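Local coordinates for protein sialidase B (Streptococcus pneumoniae TIGR4, PDB 4XJA) that hydrolyses alpha-(2->3)-, alpha-(2->6)- and alpha-(2->8)-linked terminal sialic acids of oligosaccharides, glycoproteins and glycolipids as an exo-sialidase of glycosyl hydrolase family 33, at residues Q202-R207 with E265-W270; F260-E265 with G283-I288. The protein carries 1 engineered substitution. All coordinates share one frame; numbering follows the deposited sequence.

Interaction 1: Q202-R207 with E265-W270. With SFJ ((2R,3R,4R,5R,6R)-5-acetamido-2,3-difluoro-4-hydroxy-6-[(1R,2R)-1,2,3-trihydroxypropyl]tetrahydro-2H-pyran-2-carboxylic acid), chain F.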
ATOM      1  N   GLN A 202      -8.641  10.433  -5.000  1.00 15.20           N
ATOM      2  CA  GLN A 202      -9.257   9.746  -6.143  1.00 20.76           C
ATOM      3  C   GLN A 202      -8.395   8.625  -6.743  1.00 17.44           C
ATOM      4  O   GLN A 202      -8.593   8.217  -7.890  1.00 17.42           O
ATOM      5  CB  GLN A 202      -9.739  10.748  -7.193  1.00 19.04           C
ATOM      6  CG  GLN A 202     -10.923  11.597  -6.652  1.00 21.34           C
ATOM      7  CD  GLN A 202     -12.188  10.762  -6.446  1.00 27.11           C
ATOM      8  OE1 GLN A 202     -12.629  10.049  -7.348  1.00 31.49           O
ATOM      9  NE2 GLN A 202     -12.770  10.844  -5.258  1.00 26.73           N
ATOM     10  N   ALA A 203      -7.462   8.109  -5.948  1.00 18.95           N
ATOM     11  CA  ALA A 203      -6.716   6.909  -6.330  1.00 15.70           C
ATOM     12  C   ALA A 203      -7.487   5.711  -5.804  1.00 14.56           C
ATOM     13  O   ALA A 203      -7.952   5.722  -4.661  1.00 15.40           O
ATOM     14  CB  ALA A 203      -5.322   6.934  -5.744  1.00 15.31           C
ATOM     15  N   ASN A 204      -7.623   4.674  -6.624  1.00 14.16           N
ATOM     16  CA  ASN A 204      -8.369   3.505  -6.194  1.00 16.58           C
ATOM     17  C   ASN A 204      -7.468   2.561  -5.407  1.00 16.81           C
ATOM     18  O   ASN A 204      -7.941   1.598  -4.802  1.00 15.84           O
ATOM     19  CB  ASN A 204      -8.995   2.799  -7.401  1.00 15.44           C
ATOM     20  CG  ASN A 204     -10.167   1.909  -7.011  1.00 22.14           C
ATOM     21  OD1 ASN A 204     -10.783   2.112  -5.963  1.00 18.65           O
ATOM     22  ND2 ASN A 204     -10.472   0.911  -7.846  1.00 17.32           N
ATOM     23  N   TYR A 205      -6.167   2.865  -5.389  1.00 13.52           N
ATOM     24  CA  TYR A 205      -5.171   1.970  -4.782  1.00 13.82           C
ATOM     25  C   TYR A 205      -4.136   2.724  -3.969  1.00 13.24           C
ATOM     26  O   TYR A 205      -3.840   3.880  -4.259  1.00 11.99           O
ATOM     27  CB  TYR A 205      -4.461   1.151  -5.871  1.00 10.73           C
ATOM     28  CG  TYR A 205      -5.456   0.509  -6.799  1.00 14.17           C
ATOM     29  CD1 TYR A 205      -6.100  -0.660  -6.438  1.00 16.06           C
ATOM     30  CD2 TYR A 205      -5.808   1.110  -7.990  1.00 18.65           C
ATOM     31  CE1 TYR A 205      -7.048  -1.237  -7.257  1.00 16.84           C
ATOM     32  CE2 TYR A 205      -6.759   0.541  -8.826  1.00 15.66           C
ATOM     33  CZ  TYR A 205      -7.371  -0.627  -8.447  1.00 15.12           C
ATOM     34  OH  TYR A 205      -8.316  -1.197  -9.271  1.00 18.51           O
ATOM     35  N   PHE A 206      -3.574   2.056  -2.964  1.00 13.42           N
ATOM     36  CA  PHE A 206      -2.556   2.663  -2.111  1.00 14.65           C
ATOM     37  C   PHE A 206      -1.492   1.634  -1.764  1.00 12.46           C
ATOM     38  O   PHE A 206      -1.800   0.455  -1.592  1.00 14.02           O
ATOM     39  CB  PHE A 206      -3.204   3.211  -0.827  1.00 13.62           C
ATOM     40  CG  PHE A 206      -4.245   4.276  -1.083  1.00 14.01           C
ATOM     41  CD1 PHE A 206      -3.875   5.611  -1.241  1.00 12.82           C
ATOM     42  CD2 PHE A 206      -5.587   3.942  -1.168  1.00 13.24           C
ATOM     43  CE1 PHE A 206      -4.832   6.597  -1.498  1.00 14.11           C
ATOM     44  CE2 PHE A 206      -6.555   4.919  -1.412  1.00 14.89           C
ATOM     45  CZ  PHE A 206      -6.177   6.245  -1.584  1.00 13.62           C
ATOM     46  N   ARG A 207      -0.244   2.081  -1.669  1.00 13.60           N
ATOM     47  CA  ARG A 207       0.835   1.236  -1.180  1.00 17.02           C
ATOM     48  C   ARG A 207       1.860   2.109  -0.476  1.00 16.33           C
ATOM     49  O   ARG A 207       1.831   3.327  -0.601  1.00 14.59           O
ATOM     50  CB  ARG A 207       1.519   0.491  -2.333  1.00 14.80           C
ATOM     51  CG  ARG A 207       0.821  -0.793  -2.830  1.00 14.63           C
ATOM     52  CD  ARG A 207       1.863  -1.759  -3.443  1.00 18.60           C
ATOM     53  NE  ARG A 207       2.906  -2.091  -2.476  1.00 16.87           N
ATOM     54  CZ  ARG A 207       4.029  -2.751  -2.759  1.00 20.19           C
ATOM     55  NH1 ARG A 207       4.277  -3.174  -4.001  1.00 19.25           N
ATOM     56  NH2 ARG A 207       4.906  -2.996  -1.791  1.00 16.54           N
ATOM     57  N   GLU A 265      -6.285  12.675 -12.348  1.00 22.26           N
ATOM     58  CA  GLU A 265      -6.433  11.835 -11.172  1.00 25.04           C
ATOM     59  C   GLU A 265      -7.739  11.027 -11.298  1.00 24.81           C
ATOM     60  O   GLU A 265      -8.814  11.501 -10.925  1.00 22.57           O
ATOM     61  CB  GLU A 265      -6.407  12.693  -9.894  1.00 24.77           C
ATOM     62  CG  GLU A 265      -4.982  12.936  -9.308  1.00 23.64           C
ATOM     63  CD  GLU A 265      -4.265  14.155  -9.896  1.00 32.04           C
ATOM     64  OE1 GLU A 265      -4.975  15.108 -10.273  1.00 35.26           O
ATOM     65  OE2 GLU A 265      -2.996  14.177  -9.965  1.00 21.75           O
ATOM     66  N   GLN A 266      -7.647   9.814 -11.845  1.00 22.01           N
ATOM     67  CA  GLN A 266      -8.838   8.984 -12.049  1.00 19.41           C
ATOM     68  C   GLN A 266      -8.925   7.794 -11.102  1.00 18.94           C
ATOM     69  O   GLN A 266      -7.952   7.068 -10.902  1.00 17.42           O
ATOM     70  CB  GLN A 266      -8.882   8.417 -13.474  1.00 20.49           C
ATOM     71  CG  GLN A 266      -9.008   9.419 -14.578  1.00 22.95           C
ATOM     72  CD  GLN A 266      -8.735   8.798 -15.931  1.00 22.61           C
ATOM     73  OE1 GLN A 266      -7.629   8.916 -16.463  1.00 23.04           O
ATOM     74  NE2 GLN A 266      -9.735   8.113 -16.488  1.00 24.00           N
ATOM     75  N   LEU A 267     -10.119   7.580 -10.558  1.00 15.69           N
ATOM     76  CA  LEU A 267     -10.411   6.385  -9.790  1.00 18.97           C
ATOM     77  C   LEU A 267     -10.832   5.327 -10.798  1.00 20.14           C
ATOM     78  O   LEU A 267     -11.941   5.374 -11.337  1.00 19.01           O
ATOM     79  CB  LEU A 267     -11.530   6.667  -8.788  1.00 17.64           C
ATOM     80  CG  LEU A 267     -11.729   5.707  -7.614  1.00 21.81           C
ATOM     81  CD1 LEU A 267     -12.650   6.324  -6.603  1.00 30.84           C
ATOM     82  CD2 LEU A 267     -12.325   4.385  -8.083  1.00 31.66           C
ATOM     83  N   VAL A 268      -9.945   4.376 -11.062  1.00 15.89           N
ATOM     84  CA  VAL A 268     -10.214   3.370 -12.078  1.00 19.12           C
ATOM     85  C   VAL A 268     -10.218   1.988 -11.457  1.00 19.21           C
ATOM     86  O   VAL A 268      -9.417   1.682 -10.579  1.00 17.57           O
ATOM     87  CB  VAL A 268      -9.147   3.419 -13.194  1.00 21.86           C
ATOM     88  CG1 VAL A 268      -9.444   2.373 -14.274  1.00 20.35           C
ATOM     89  CG2 VAL A 268      -9.092   4.815 -13.825  1.00 15.94           C
ATOM     90  N   TYR A 269     -11.135   1.140 -11.894  1.00 18.07           N
ATOM     91  CA  TYR A 269     -11.099  -0.270 -11.510  0.54 18.38           C
ATOM     92  C   TYR A 269     -10.134  -0.981 -12.447  1.00 22.40           C
ATOM     93  O   TYR A 269     -10.479  -1.279 -13.598  1.00 22.08           O
ATOM     94  CB  TYR A 269     -12.485  -0.938 -11.592  0.54 20.34           C
ATOM     95  CG  TYR A 269     -12.371  -2.446 -11.624  0.54 21.41           C
ATOM     96  CD1 TYR A 269     -11.995  -3.154 -10.491  0.54 22.19           C
ATOM     97  CD2 TYR A 269     -12.582  -3.160 -12.801  0.54 26.23           C
ATOM     98  CE1 TYR A 269     -11.854  -4.528 -10.521  0.54 21.67           C
ATOM     99  CE2 TYR A 269     -12.436  -4.534 -12.839  0.54 22.84           C
ATOM    100  CZ  TYR A 269     -12.077  -5.211 -11.695  0.54 25.31           C
ATOM    101  OH  TYR A 269     -11.933  -6.582 -11.708  0.54 22.75           O
ATOM    102  N   TRP A 270      -8.913  -1.230 -11.976  1.00 15.62           N
ATOM    103  CA  TRP A 270      -7.890  -1.846 -12.817  1.00 15.57           C
ATOM    104  C   TRP A 270      -8.170  -3.350 -12.995  1.00 16.34           C
ATOM    105  O   TRP A 270      -8.447  -4.051 -12.022  1.00 17.53           O
ATOM    106  CB  TRP A 270      -6.495  -1.615 -12.200  1.00 16.55           C
ATOM    107  CG  TRP A 270      -5.446  -1.296 -13.233  1.00 16.46           C
ATOM    108  CD1 TRP A 270      -4.459  -2.116 -13.689  1.00 16.32           C
ATOM    109  CD2 TRP A 270      -5.320  -0.064 -13.950  1.00 16.73           C
ATOM    110  NE1 TRP A 270      -3.702  -1.455 -14.646  1.00 16.92           N
ATOM    111  CE2 TRP A 270      -4.212  -0.199 -14.819  1.00 17.49           C
ATOM    112  CE3 TRP A 270      -6.021   1.147 -13.931  1.00 17.51           C
ATOM    113  CZ2 TRP A 270      -3.809   0.832 -15.670  1.00 18.55           C
ATOM    114  CZ3 TRP A 270      -5.621   2.165 -14.772  1.00 18.49           C
ATOM    115  CH2 TRP A 270      -4.530   2.002 -15.633  1.00 18.98           C
TER
HETATM  116  C11 SFJ F 705      11.417   2.719  -6.581  1.00 19.07           C
HETATM  117  C9  SFJ F 705      12.224  -3.479  -7.336  0.78 38.41           C
HETATM  118  C10 SFJ F 705      10.610   1.421  -6.606  0.56 22.64           C
HETATM  119  C1  SFJ F 705       8.299  -4.150  -3.604  0.93 19.17           C
HETATM  120  C7  SFJ F 705      10.340  -2.104  -6.804  0.35 28.38           C
HETATM  121  C4  SFJ F 705       8.432  -0.215  -4.081  1.00 18.51           C
HETATM  122  C3  SFJ F 705       7.631  -1.575  -3.970  0.80 19.57           C
HETATM  123  C5  SFJ F 705       9.372  -0.265  -5.308  1.00 18.64           C
HETATM  124  C6  SFJ F 705      10.240  -1.516  -5.333  0.90 21.64           C
HETATM  125  C2  SFJ F 705       8.571  -2.865  -4.448  0.31 21.18           C
HETATM  126  N5  SFJ F 705      10.204   0.923  -5.418  0.96 19.18           N
HETATM  127  O10 SFJ F 705      10.329   0.918  -7.666  0.93 23.64           O
HETATM  128  O9  SFJ F 705      12.315  -2.754  -8.522  0.40 41.93           O
HETATM  129  O1A SFJ F 705       9.258  -4.889  -3.350  1.00 19.09           O
HETATM  130  O8  SFJ F 705      10.691  -4.410  -5.905  0.64 38.88           O
HETATM  131  O7  SFJ F 705       9.230  -1.905  -7.690  0.32 29.96           O
HETATM  132  O4  SFJ F 705       7.652   0.899  -4.088  0.95 18.53           O
HETATM  133  O6  SFJ F 705       9.883  -2.469  -4.385  0.84 22.42           O
HETATM  134  FAI SFJ F 705       6.755  -1.476  -4.565  0.66 21.14           F
HETATM  135  FAJ SFJ F 705       8.338  -3.358  -5.577  0.55 26.85           F
HETATM  136  O1B SFJ F 705       7.105  -4.324  -3.358  0.96 20.09           O
HETATM  137  C8  SFJ F 705      10.800  -3.582  -7.015  0.88 32.89           C
HETATM  138  O   HOH W   1      -7.310   4.937  -9.663  1.00 15.66           O
HETATM  139  O   HOH W   2      -8.933  -3.628  -9.406  1.00 17.65           O
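A chi1 of -159° places the amide of Asn204 beside Val268, while in Tyr205 CG stands anti to the carbonyl carbon (chi1 -50°), which brings the hydroxyl up to Trp270 N. Asn204 ND2 donates to Val268 O at 3.0 Å, reaching the oxygen from above its carbonyl plane. Asn204 OD1 bonds to Ser197 OG, so both ends of the amide are held and its rotation is fixed. Leu267 lies across this amide, its CD2 3.5 Å from Asn204 CG, and its other branch, CD1, comes within 3.8 Å of Gln202 OE1. The Tyr205 hydroxyl accepts a nearly straight bond from Trp270 N (2.8 Å to Tyr205 OH, 160° at the hydrogen), with the donor at the ring edge. Trp270 CB packs 4.0 Å from Tyr205 CZ, the two side chains crossing at about a right angle. One water bridges Asn204 N, Val268 N and Gln266 O; a second joins Tyr205 OH to Trp270 O. Tyr205 begins the strand that carries Arg207, whose NH1 and NH2 grip O1B of the bound difluoro sialic acid analogue at 3.1 and 3.0 Å. That strand, 205-213, is an outermost strand of a four-stranded propeller blade and pairs with strand 219-226; the irregular 265-270 chain, on its way from strand 255-256 to strand 286-294, passes over its start.

Interaction 2: F260-E265 with G283-I288; sequences FNDYEE and GSASFI. With SFJ ((2R,3R,4R,5R,6R)-5-acetamido-2,3-difluoro-4-hydroxy-6-[(1R,2R)-1,2,3-trihydroxypropyl]tetrahydro-2H-pyran-2-carboxylic acid), chain F.
The ring of Phe260 is sandwiched: Phe287 covers one face and the methyl of Ala285 the opposite one. The two phenyl rings form an offset stack with centroids 4.3 Å apart and planes 16° from parallel, CE2 of Phe287 lying over the CD2 rim of Phe260. On the other side, Ala285 CB makes a CH-pi contact 3.8 Å from the Phe260 ring centroid. A second CH-pi contact sets Ser284 CB over a face of Tyr263, 3.7 Å from that ring's centroid. Between these two aromatic contacts sits the polar one: Asp262 OD2 accepts Ala285 N at 2.8 Å through its syn lone pair, with an N-H...O angle of 165°. Chi1 of Asp262, at 46°, tucks the carboxylate between its own N and carbonyl carbon, facing Ala285. Residues 260-265 belong to the irregular link between two blades of the sialidase beta-propeller, and 283-288 run into strand 286-294, so the contact fastens the link to the start of the next blade's strand. Farther out, Ser284 OG donates to Ala285 O at 2.8 Å. A water connects this hydroxyl with Asp262 OD1 and Tyr263 N, and another spans Asp262 OD2 and Gly283 O. Tyr263 is positioned by a hydrogen bond between its OH and Glu395 OE1 and by stacking on Tyr384. Val307 of strand 301-308 touches both phenylalanine side chains, while the backbone of Phe287 hydrogen-bonds to that of Ile237 in strand 237-244.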
ATOM      1  N   PHE A 260       1.731  15.356  -9.762  1.00 16.73           N
ATOM      2  CA  PHE A 260       1.933  15.764 -11.145  1.00 20.05           C
ATOM      3  C   PHE A 260       0.553  15.879 -11.804  1.00 19.96           C
ATOM      4  O   PHE A 260      -0.386  15.203 -11.385  1.00 18.33           O
ATOM      5  CB  PHE A 260       2.761  14.702 -11.881  1.00 14.10           C
ATOM      6  CG  PHE A 260       4.242  14.820 -11.679  1.00 17.26           C
ATOM      7  CD1 PHE A 260       4.891  16.047 -11.811  1.00 17.56           C
ATOM      8  CD2 PHE A 260       4.999  13.693 -11.367  1.00 18.12           C
ATOM      9  CE1 PHE A 260       6.282  16.146 -11.644  1.00 18.77           C
ATOM     10  CE2 PHE A 260       6.383  13.787 -11.188  1.00 18.87           C
ATOM     11  CZ  PHE A 260       7.024  15.013 -11.337  1.00 17.44           C
ATOM     12  N   ASN A 261       0.430  16.719 -12.830  1.00 17.67           N
ATOM     13  CA  ASN A 261      -0.875  16.949 -13.464  1.00 21.12           C
ATOM     14  C   ASN A 261      -0.943  16.502 -14.921  1.00 18.01           C
ATOM     15  O   ASN A 261      -1.960  16.747 -15.596  1.00 19.11           O
ATOM     16  CB  ASN A 261      -1.269  18.439 -13.405  1.00 20.44           C
ATOM     17  CG  ASN A 261      -1.249  19.004 -12.000  1.00 27.36           C
ATOM     18  OD1 ASN A 261      -1.945  18.520 -11.115  1.00 29.29           O
ATOM     19  ND2 ASN A 261      -0.439  20.038 -11.793  1.00 34.01           N
ATOM     20  N   ASP A 262       0.114  15.856 -15.418  1.00 18.11           N
ATOM     21  CA  ASP A 262       0.144  15.472 -16.832  1.00 18.24           C
ATOM     22  C   ASP A 262      -0.971  14.479 -17.164  1.00 20.04           C
ATOM     23  O   ASP A 262      -1.482  14.455 -18.284  1.00 18.53           O
ATOM     24  CB  ASP A 262       1.523  14.934 -17.277  1.00 14.50           C
ATOM     25  CG  ASP A 262       2.131  13.923 -16.300  1.00 18.15           C
ATOM     26  OD1 ASP A 262       1.842  13.989 -15.083  1.00 18.99           O
ATOM     27  OD2 ASP A 262       2.930  13.069 -16.759  1.00 20.25           O
ATOM     28  N   TYR A 263      -1.362  13.684 -16.174  1.00 18.96           N
ATOM     29  CA  TYR A 263      -2.481  12.747 -16.309  1.00 17.96           C
ATOM     30  C   TYR A 263      -3.544  13.071 -15.260  1.00 19.49           C
ATOM     31  O   TYR A 263      -3.220  13.484 -14.141  1.00 17.27           O
ATOM     32  CB  TYR A 263      -1.997  11.301 -16.123  1.00 16.47           C
ATOM     33  CG  TYR A 263      -1.459  10.638 -17.381  1.00 17.19           C
ATOM     34  CD1 TYR A 263      -0.368  11.166 -18.059  1.00 18.38           C
ATOM     35  CD2 TYR A 263      -2.041   9.482 -17.879  1.00 17.61           C
ATOM     36  CE1 TYR A 263       0.127  10.567 -19.205  1.00 17.83           C
ATOM     37  CE2 TYR A 263      -1.553   8.865 -19.031  1.00 17.51           C
ATOM     38  CZ  TYR A 263      -0.467   9.417 -19.684  1.00 19.04           C
ATOM     39  OH  TYR A 263       0.035   8.829 -20.822  1.00 19.62           O
ATOM     40  N   GLU A 264      -4.805  12.883 -15.628  1.00 18.99           N
ATOM     41  CA  GLU A 264      -5.929  13.108 -14.724  1.00 20.50           C
ATOM     42  C   GLU A 264      -5.873  12.177 -13.508  1.00 22.63           C
ATOM     43  O   GLU A 264      -5.443  11.036 -13.615  1.00 19.13           O
ATOM     44  CB  GLU A 264      -7.238  12.882 -15.490  1.00 22.96           C
ATOM     45  CG  GLU A 264      -8.497  13.168 -14.698  1.00 25.24           C
ATOM     46  CD  GLU A 264      -9.764  12.727 -15.420  1.00 29.49           C
ATOM     47  OE1 GLU A 264      -9.672  12.011 -16.450  1.00 28.03           O
ATOM     48  OE2 GLU A 264     -10.854  13.088 -14.940  1.00 35.28           O
ATOM     49  N   GLU A 265      -6.285  12.675 -12.348  1.00 22.26           N
ATOM     50  CA  GLU A 265      -6.433  11.835 -11.172  1.00 25.04           C
ATOM     51  C   GLU A 265      -7.739  11.027 -11.298  1.00 24.81           C
ATOM     52  O   GLU A 265      -8.814  11.501 -10.925  1.00 22.57           O
ATOM     53  CB  GLU A 265      -6.407  12.693  -9.894  1.00 24.77           C
ATOM     54  CG  GLU A 265      -4.982  12.936  -9.308  1.00 23.64           C
ATOM     55  CD  GLU A 265      -4.265  14.155  -9.896  1.00 32.04           C
ATOM     56  OE1 GLU A 265      -4.975  15.108 -10.273  1.00 35.26           O
ATOM     57  OE2 GLU A 265      -2.996  14.177  -9.965  1.00 21.75           O
ATOM     58  N   GLY A 283       2.836   6.650 -19.959  1.00 17.22           N
ATOM     59  CA  GLY A 283       3.280   7.971 -20.377  1.00 19.76           C
ATOM     60  C   GLY A 283       3.208   9.049 -19.310  1.00 17.44           C
ATOM     61  O   GLY A 283       3.412  10.232 -19.608  1.00 16.95           O
ATOM     62  N   SER A 284       2.917   8.647 -18.071  1.00 14.46           N
ATOM     63  CA  SER A 284       2.762   9.589 -16.950  1.00 15.52           C
ATOM     64  C   SER A 284       4.025   9.697 -16.108  1.00 17.59           C
ATOM     65  O   SER A 284       4.773   8.721 -15.943  1.00 16.36           O
ATOM     66  CB  SER A 284       1.620   9.136 -16.025  1.00 19.35           C
ATOM     67  OG  SER A 284       1.502   9.968 -14.868  1.00 16.26           O
ATOM     68  N   ALA A 285       4.258  10.884 -15.560  1.00 17.91           N
ATOM     69  CA  ALA A 285       5.304  11.051 -14.559  1.00 15.18           C
ATOM     70  C   ALA A 285       4.742  10.581 -13.223  1.00 16.52           C
ATOM     71  O   ALA A 285       3.518  10.481 -13.060  1.00 15.71           O
ATOM     72  CB  ALA A 285       5.747  12.504 -14.491  1.00 18.20           C
ATOM     73  N   SER A 286       5.613  10.274 -12.263  1.00 16.01           N
ATOM     74  CA  SER A 286       5.130   9.786 -10.967  1.00 16.42           C
ATOM     75  C   SER A 286       6.097  10.049  -9.817  1.00 15.38           C
ATOM     76  O   SER A 286       7.271  10.368 -10.036  1.00 16.53           O
ATOM     77  CB  SER A 286       4.796   8.293 -11.033  1.00 15.25           C
ATOM     78  OG  SER A 286       5.919   7.526 -11.441  1.00 15.77           O
ATOM     79  N   PHE A 287       5.582   9.921  -8.593  1.00 16.03           N
ATOM     80  CA  PHE A 287       6.389   9.915  -7.370  1.00 16.02           C
ATOM     81  C   PHE A 287       6.247   8.537  -6.743  1.00 15.46           C
ATOM     82  O   PHE A 287       5.240   7.882  -6.945  1.00 18.14           O
ATOM     83  CB  PHE A 287       5.864  10.970  -6.389  1.00 15.70           C
ATOM     84  CG  PHE A 287       5.957  12.375  -6.912  1.00 16.13           C
ATOM     85  CD1 PHE A 287       7.123  13.106  -6.764  1.00 15.70           C
ATOM     86  CD2 PHE A 287       4.881  12.956  -7.565  1.00 16.79           C
ATOM     87  CE1 PHE A 287       7.217  14.403  -7.254  1.00 19.21           C
ATOM     88  CE2 PHE A 287       4.958  14.248  -8.048  1.00 16.50           C
ATOM     89  CZ  PHE A 287       6.127  14.974  -7.894  1.00 15.33           C
ATOM     90  N   ILE A 288       7.241   8.081  -5.989  1.00 15.79           N
ATOM     91  CA  ILE A 288       7.140   6.748  -5.394  1.00 17.26           C
ATOM     92  C   ILE A 288       8.078   6.615  -4.201  1.00 15.09           C
ATOM     93  O   ILE A 288       9.185   7.154  -4.231  1.00 16.30           O
ATOM     94  CB  ILE A 288       7.395   5.642  -6.471  1.00 20.07           C
ATOM     95  CG1 ILE A 288       7.318   4.236  -5.880  1.00 15.78           C
ATOM     96  CG2 ILE A 288       8.730   5.859  -7.200  1.00 16.88           C
ATOM     97  CD1 ILE A 288       7.333   3.167  -6.956  1.00 17.96           C
TER
HETATM   98  C11 SFJ F 705      11.417   2.719  -6.581  1.00 19.07           C
HETATM   99  C9  SFJ F 705      12.224  -3.479  -7.336  0.78 38.41           C
HETATM  100  C10 SFJ F 705      10.610   1.421  -6.606  0.56 22.64           C
HETATM  101  C1  SFJ F 705       8.299  -4.150  -3.604  0.93 19.17           C
HETATM  102  C7  SFJ F 705      10.340  -2.104  -6.804  0.35 28.38           C
HETATM  103  C4  SFJ F 705       8.432  -0.215  -4.081  1.00 18.51           C
HETATM  104  C3  SFJ F 705       7.631  -1.575  -3.970  0.80 19.57           C
HETATM  105  C5  SFJ F 705       9.372  -0.265  -5.308  1.00 18.64           C
HETATM  106  C6  SFJ F 705      10.240  -1.516  -5.333  0.90 21.64           C
HETATM  107  C2  SFJ F 705       8.571  -2.865  -4.448  0.31 21.18           C
HETATM  108  N5  SFJ F 705      10.204   0.923  -5.418  0.96 19.18           N
HETATM  109  O10 SFJ F 705      10.329   0.918  -7.666  0.93 23.64           O
HETATM  110  O9  SFJ F 705      12.315  -2.754  -8.522  0.40 41.93           O
HETATM  111  O1A SFJ F 705       9.258  -4.889  -3.350  1.00 19.09           O
HETATM  112  O8  SFJ F 705      10.691  -4.410  -5.905  0.64 38.88           O
HETATM  113  O7  SFJ F 705       9.230  -1.905  -7.690  0.32 29.96           O
HETATM  114  O4  SFJ F 705       7.652   0.899  -4.088  0.95 18.53           O
HETATM  115  O6  SFJ F 705       9.883  -2.469  -4.385  0.84 22.42           O
HETATM  116  FAI SFJ F 705       6.755  -1.476  -4.565  0.66 21.14           F
HETATM  117  FAJ SFJ F 705       8.338  -3.358  -5.577  0.55 26.85           F
HETATM  118  O1B SFJ F 705       7.105  -4.324  -3.358  0.96 20.09           O
HETATM  119  C8  SFJ F 705      10.800  -3.582  -7.015  0.88 32.89           C
HETATM  120  O   HOH W   3       3.484  12.968 -19.244  1.00 16.37           O
HETATM  121  O   HOH W   4       0.296  12.405 -13.933  1.00 17.43           O

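In the fold
Interactions 1 and 2 share Glu265; their centres lie about 12 Å apart, and residues 260-265 and 265-270 run on through the irregular link between strands 255-256 and 286-294. The Glu265 carboxylate forms salt bridges with Lys236 and Lys259 at the junction. Each contact leads through a strand to the bound difluoro sialic acid analogue: Arg207 from interaction 1 grips its carboxylate, and Arg519 and Arg581 also hydrogen-bond the ligand, consistent with the sialidase arginine triad, whereas Ile288 CD1 from interaction 2 lies 3.7 Å from ligand O4. Asp232, the probable proton acceptor, has its side chain about 8 Å from that of Ser286 and about 11 Å from that of Trp270; Ser286 OG hydrogen-bonds to the hydroxyl of Ser233, which directly follows Asp232.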